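Local coordinates for flagellar biosynthesis protein FlhF (Bacillus subtilis, PDB 2PX0) that binds GTP as a GTPase of the signal recognition particle family and is needed for building the bacterial flagellum, at residues A[162-166]-A[179-183]; A[94-100]-A[284-290]. All coordinates share one frame; numbering follows the deposited sequence.

Interaction 1: A[162-166]-A[179-183]; sequences APLEV and LFSEY
Phe180 and Glu165 both set CG beside the backbone N and anti to the carbonyl carbon (chi1 -67° and -63°), and the two side chains cross at a slant from their separate loops. The Phe180 ring slides past Pro163, whose ring comes from the opposite direction, and Pro163 CG lies 3.4 Å from Phe180 CE1. Glu165 CG comes obliquely to the outer end of the same ring, 3.4 Å from Phe180 CZ, and the chain bends beyond it at chi2 (-67°). Pro163 CG also meets Tyr183, at 3.7 Å from CE2, so that one proline carbon touches both rings. Leu179 CD2 rests over one face of Phe180, while Tyr183 CE1 sits in the plane at its edge. No hydrogen bond joins the two segments; the touching is mainly carbon on carbon, Glu165 contributing its CG. Replacing Phe180 by an alanine is likely to leave Pro163 and Glu165 CG without their common partner and open a gap between the loops. Phe180 follows the end of helix 170-179 and packs on Ala138 and Ile140 of strand 137-141, an outermost strand of the chain's parallel sheet; Pro163 and Glu165 bond to that strand through their backbones.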
loop_
_atom_site.group_PDB
_atom_site.type_symbol
_atom_site.label_atom_id
_atom_site.label_comp_id
_atom_site.label_asym_id
_atom_site.label_seq_id
_atom_site.Cartn_x
_atom_site.Cartn_y
_atom_site.Cartn_z
ATOM N N ALA A 162 26.483 14.121 0.084
ATOM C CA ALA A 162 26.777 13.317 1.266
ATOM C C ALA A 162 27.303 11.943 0.854
ATOM O O ALA A 162 27.105 11.502 -0.279
ATOM C CB ALA A 162 25.513 13.167 2.120
ATOM N N PRO A 163 27.988 11.251 1.775
ATOM C CA PRO A 163 28.552 9.922 1.519
ATOM C C PRO A 163 27.551 8.774 1.636
ATOM O O PRO A 163 26.612 8.828 2.425
ATOM C CB PRO A 163 29.662 9.823 2.558
ATOM C CG PRO A 163 29.090 10.573 3.714
ATOM C CD PRO A 163 28.476 11.792 3.056
ATOM N N LEU A 164 27.768 7.730 0.846
ATOM C CA LEU A 164 26.906 6.556 0.859
ATOM C C LEU A 164 27.750 5.296 0.680
ATOM O O LEU A 164 28.710 5.289 -0.097
ATOM C CB LEU A 164 25.872 6.659 -0.262
ATOM C CG LEU A 164 24.846 5.531 -0.400
ATOM C CD1 LEU A 164 23.757 5.987 -1.343
ATOM C CD2 LEU A 164 25.495 4.260 -0.924
ATOM N N GLU A 165 27.387 4.237 1.397
ATOM C CA GLU A 165 28.100 2.970 1.322
ATOM C C GLU A 165 27.134 1.801 1.192
ATOM O O GLU A 165 26.313 1.581 2.075
ATOM C CB GLU A 165 28.943 2.761 2.579
ATOM C CG GLU A 165 30.046 3.783 2.802
ATOM C CD GLU A 165 31.157 3.704 1.761
ATOM O OE1 GLU A 165 31.497 2.563 1.349
ATOM O OE2 GLU A 165 31.693 4.775 1.370
ATOM N N VAL A 166 27.230 1.053 0.099
ATOM C CA VAL A 166 26.369 -0.109 -0.094
ATOM C C VAL A 166 26.911 -1.259 0.759
ATOM O O VAL A 166 28.113 -1.328 1.021
ATOM C CB VAL A 166 26.351 -0.551 -1.571
ATOM C CG1 VAL A 166 25.644 -1.886 -1.713
ATOM C CG2 VAL A 166 25.650 0.498 -2.412
ATOM N N LEU A 179 32.901 3.295 9.766
ATOM C CA LEU A 179 33.583 4.277 8.942
ATOM C C LEU A 179 32.957 5.645 9.200
ATOM O O LEU A 179 33.657 6.638 9.404
ATOM C CB LEU A 179 33.428 3.896 7.474
ATOM C CG LEU A 179 34.238 4.662 6.432
ATOM C CD1 LEU A 179 34.117 3.946 5.090
ATOM C CD2 LEU A 179 33.751 6.096 6.336
ATOM N N PHE A 180 31.628 5.681 9.197
ATOM C CA PHE A 180 30.887 6.910 9.434
ATOM C C PHE A 180 30.798 7.262 10.911
ATOM O O PHE A 180 30.045 8.161 11.304
ATOM C CB PHE A 180 29.482 6.787 8.859
ATOM C CG PHE A 180 29.452 6.708 7.367
ATOM C CD1 PHE A 180 30.030 7.712 6.598
ATOM C CD2 PHE A 180 28.841 5.640 6.729
ATOM C CE1 PHE A 180 30.000 7.650 5.218
ATOM C CE2 PHE A 180 28.807 5.572 5.346
ATOM C CZ PHE A 180 29.386 6.577 4.590
ATOM N N SER A 181 31.570 6.548 11.720
ATOM C CA SER A 181 31.600 6.770 13.159
ATOM C C SER A 181 31.812 8.243 13.520
ATOM O O SER A 181 31.455 8.684 14.612
ATOM C CB SER A 181 32.717 5.931 13.786
ATOM O OG SER A 181 33.984 6.282 13.253
ATOM N N GLU A 182 32.387 9.003 12.595
ATOM C CA GLU A 182 32.665 10.413 12.834
ATOM C C GLU A 182 31.484 11.331 12.526
ATOM O O GLU A 182 31.450 12.478 12.976
ATOM C CB GLU A 182 33.874 10.843 11.998
ATOM C CG GLU A 182 35.164 10.052 12.267
ATOM C CD GLU A 182 35.805 10.377 13.614
ATOM O OE1 GLU A 182 35.193 10.074 14.665
ATOM O OE2 GLU A 182 36.923 10.937 13.622
ATOM N N TYR A 183 30.520 10.832 11.760
ATOM C CA TYR A 183 29.355 11.632 11.386
ATOM C C TYR A 183 28.284 11.700 12.472
ATOM O O TYR A 183 28.194 10.819 13.322
ATOM C CB TYR A 183 28.741 11.083 10.095
ATOM C CG TYR A 183 29.608 11.288 8.883
ATOM C CD1 TYR A 183 30.816 10.616 8.752
ATOM C CD2 TYR A 183 29.244 12.197 7.890
ATOM C CE1 TYR A 183 31.646 10.846 7.670
ATOM C CE2 TYR A 183 30.072 12.435 6.797
ATOM C CZ TYR A 183 31.271 11.759 6.697
ATOM O OH TYR A 183 32.118 12.007 5.643
#

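Interaction 2: A[94-100]-A[284-290]; sequences PSADKWQ and TVSPLGF
An indole-proline CH-pi contact, flanked by a side-chain hydrogen bond, joins the linker between helix 81-90 and strand 107-112 to the start of the C-terminal helix 287-294. Pro287 CG stands almost straight above the five-membered ring of Trp99, 3.2 Å from its centroid and 9° off the normal. The carbonyl carbon of Ser286 lies over the same face, nearer the rim. Val285 CG2 meets the indole at its edge, in plane, 3.6 Å from Trp99 CZ3. Beyond it, Trp99 CH2 packs against Phe290 CB at 3.6 Å, the two rings inclined obliquely. A weak bond from Trp99 NE1 to Pro94 O (3.0 Å) ties the indole back to its own segment. Gln100, its chain extended beyond CG (chi2 176°), crosses Thr284 at about a right angle and gives a hydrogen bond from NE2 to Thr284 OG1 (3.1 Å), which lies close to the amide plane. Ser286 is the N-cap of the helix, its OG accepting from Gly289 N at 2.9 Å. Leu262 and Val269 also pack on Trp99, while Cys90 of helix 81-90 touches Pro287. Buried apolar packing thus settles where the indole sits, whereas the bond from partly exposed Gln100 to exposed Thr284 lies on the more open side and probably adds direction rather than bulk.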
loop_
_atom_site.group_PDB
_atom_site.type_symbol
_atom_site.label_atom_id
_atom_site.label_comp_id
_atom_site.label_asym_id
_atom_site.label_seq_id
_atom_site.Cartn_x
_atom_site.Cartn_y
_atom_site.Cartn_z
ATOM N N PRO A 94 -0.534 4.432 23.450
ATOM C CA PRO A 94 0.549 4.637 24.416
ATOM C C PRO A 94 0.674 6.104 24.804
ATOM O O PRO A 94 0.427 6.988 23.986
ATOM C CB PRO A 94 1.784 4.097 23.688
ATOM C CG PRO A 94 1.354 4.005 22.241
ATOM C CD PRO A 94 -0.087 3.622 22.313
ATOM N N SER A 95 1.042 6.363 26.054
ATOM C CA SER A 95 1.164 7.733 26.547
ATOM C C SER A 95 2.063 8.620 25.697
ATOM O O SER A 95 2.989 8.145 25.028
ATOM C CB SER A 95 1.674 7.727 27.978
ATOM O OG SER A 95 2.813 6.896 28.077
ATOM N N ALA A 96 1.783 9.918 25.746
ATOM C CA ALA A 96 2.518 10.917 24.981
ATOM C C ALA A 96 4.019 10.687 24.950
ATOM O O ALA A 96 4.664 10.908 23.915
ATOM C CB ALA A 96 2.232 12.286 25.537
ATOM N N ASP A 97 4.580 10.242 26.074
ATOM C CA ASP A 97 6.023 10.026 26.146
ATOM C C ASP A 97 6.506 8.993 25.141
ATOM O O ASP A 97 7.649 9.052 24.704
ATOM C CB ASP A 97 6.451 9.606 27.552
ATOM C CG ASP A 97 6.010 8.204 27.889
ATOM O OD1 ASP A 97 4.786 7.992 28.024
ATOM O OD2 ASP A 97 6.886 7.312 28.002
ATOM N N LYS A 98 5.650 8.052 24.767
ATOM C CA LYS A 98 6.066 7.044 23.814
ATOM C C LYS A 98 5.933 7.517 22.363
ATOM O O LYS A 98 6.252 6.774 21.435
ATOM C CB LYS A 98 5.272 5.756 24.026
ATOM C CG LYS A 98 6.084 4.630 24.646
ATOM C CD LYS A 98 6.410 4.915 26.102
ATOM C CE LYS A 98 5.157 4.829 26.973
ATOM N NZ LYS A 98 5.415 5.201 28.396
ATOM N N TRP A 99 5.451 8.740 22.167
ATOM C CA TRP A 99 5.309 9.294 20.823
ATOM C C TRP A 99 6.385 10.364 20.580
ATOM O O TRP A 99 7.140 10.737 21.487
ATOM C CB TRP A 99 3.948 9.956 20.650
ATOM C CG TRP A 99 2.759 9.045 20.589
ATOM C CD1 TRP A 99 2.335 8.157 21.549
ATOM C CD2 TRP A 99 1.754 9.028 19.562
ATOM N NE1 TRP A 99 1.123 7.596 21.181
ATOM C CE2 TRP A 99 0.750 8.109 19.966
ATOM C CE3 TRP A 99 1.609 9.696 18.336
ATOM C CZ2 TRP A 99 -0.383 7.859 19.197
ATOM C CZ3 TRP A 99 0.484 9.446 17.572
ATOM C CH2 TRP A 99 -0.497 8.531 18.002
ATOM N N GLN A 100 6.445 10.849 19.343
ATOM C CA GLN A 100 7.379 11.904 18.946
ATOM C C GLN A 100 8.824 11.857 19.452
ATOM O O GLN A 100 9.400 12.879 19.841
ATOM C CB GLN A 100 6.772 13.266 19.291
ATOM C CG GLN A 100 5.594 13.615 18.429
ATOM C CD GLN A 100 4.940 14.910 18.842
ATOM O OE1 GLN A 100 4.336 14.989 19.911
ATOM N NE2 GLN A 100 5.054 15.941 17.997
ATOM N N THR A 284 4.954 15.541 12.291
ATOM C CA THR A 284 4.923 14.852 13.580
ATOM C C THR A 284 3.598 15.098 14.327
ATOM O O THR A 284 3.015 16.179 14.222
ATOM C CB THR A 284 6.090 15.313 14.436
ATOM O OG1 THR A 284 6.231 14.429 15.542
ATOM C CG2 THR A 284 5.847 16.716 14.945
ATOM N N VAL A 285 3.118 14.103 15.074
ATOM C CA VAL A 285 1.846 14.242 15.790
ATOM C C VAL A 285 1.891 13.684 17.197
ATOM O O VAL A 285 2.775 12.904 17.532
ATOM C CB VAL A 285 0.694 13.516 15.056
ATOM C CG1 VAL A 285 0.605 14.004 13.629
ATOM C CG2 VAL A 285 0.920 12.023 15.077
ATOM N N SER A 286 0.907 14.077 18.002
ATOM C CA SER A 286 0.774 13.636 19.392
ATOM C C SER A 286 -0.474 12.760 19.587
ATOM O O SER A 286 -1.435 12.855 18.830
ATOM C CB SER A 286 0.635 14.855 20.294
ATOM O OG SER A 286 -0.588 15.527 20.021
ATOM N N PRO A 287 -0.481 11.907 20.621
ATOM C CA PRO A 287 -1.651 11.056 20.854
ATOM C C PRO A 287 -2.939 11.820 20.614
ATOM O O PRO A 287 -3.694 11.492 19.702
ATOM C CB PRO A 287 -1.479 10.637 22.306
ATOM C CG PRO A 287 0.003 10.446 22.388
ATOM C CD PRO A 287 0.536 11.685 21.664
ATOM N N LEU A 288 -3.191 12.847 21.419
ATOM C CA LEU A 288 -4.402 13.646 21.240
ATOM C C LEU A 288 -4.460 14.299 19.846
ATOM O O LEU A 288 -5.549 14.521 19.294
ATOM C CB LEU A 288 -4.497 14.737 22.316
ATOM C CG LEU A 288 -5.597 15.787 22.085
ATOM C CD1 LEU A 288 -6.926 15.111 21.792
ATOM C CD2 LEU A 288 -5.712 16.666 23.314
ATOM N N GLY A 289 -3.291 14.612 19.287
ATOM C CA GLY A 289 -3.247 15.226 17.976
ATOM C C GLY A 289 -3.717 14.254 16.913
ATOM O O GLY A 289 -4.421 14.635 15.976
ATOM N N PHE A 290 -3.321 12.994 17.062
ATOM C CA PHE A 290 -3.700 11.948 16.125
ATOM C C PHE A 290 -5.188 11.694 16.189
ATOM O O PHE A 290 -5.835 11.478 15.167
ATOM C CB PHE A 290 -2.986 10.646 16.459
ATOM C CG PHE A 290 -3.378 9.509 15.573
ATOM C CD1 PHE A 290 -2.928 9.447 14.259
ATOM C CD2 PHE A 290 -4.229 8.520 16.035
ATOM C CE1 PHE A 290 -3.325 8.418 13.425
ATOM C CE2 PHE A 290 -4.634 7.478 15.204
ATOM C CZ PHE A 290 -4.186 7.428 13.901
#

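From the N terminus, the chain passes through helices 41-51, 56-71 and 81-90 before reaching 94-100, the first half of interaction 2. It then runs into strand 107-112 of the parallel sheet, and interaction 1 closes a short loop from 162-166 around helix 170-179 to 179-183, just ahead of strand 185-189. Only much later does 284-290 return to meet 94-100, so the long loop of interaction 2 encloses the short one without crossing it. Interaction 1 ties the loop before helix 170-179 to the turn that follows it, beside strand 137-141; interaction 2 joins the linker after the N-terminal helices to the C-terminal helix. Their nearest atoms are about 20 Å apart.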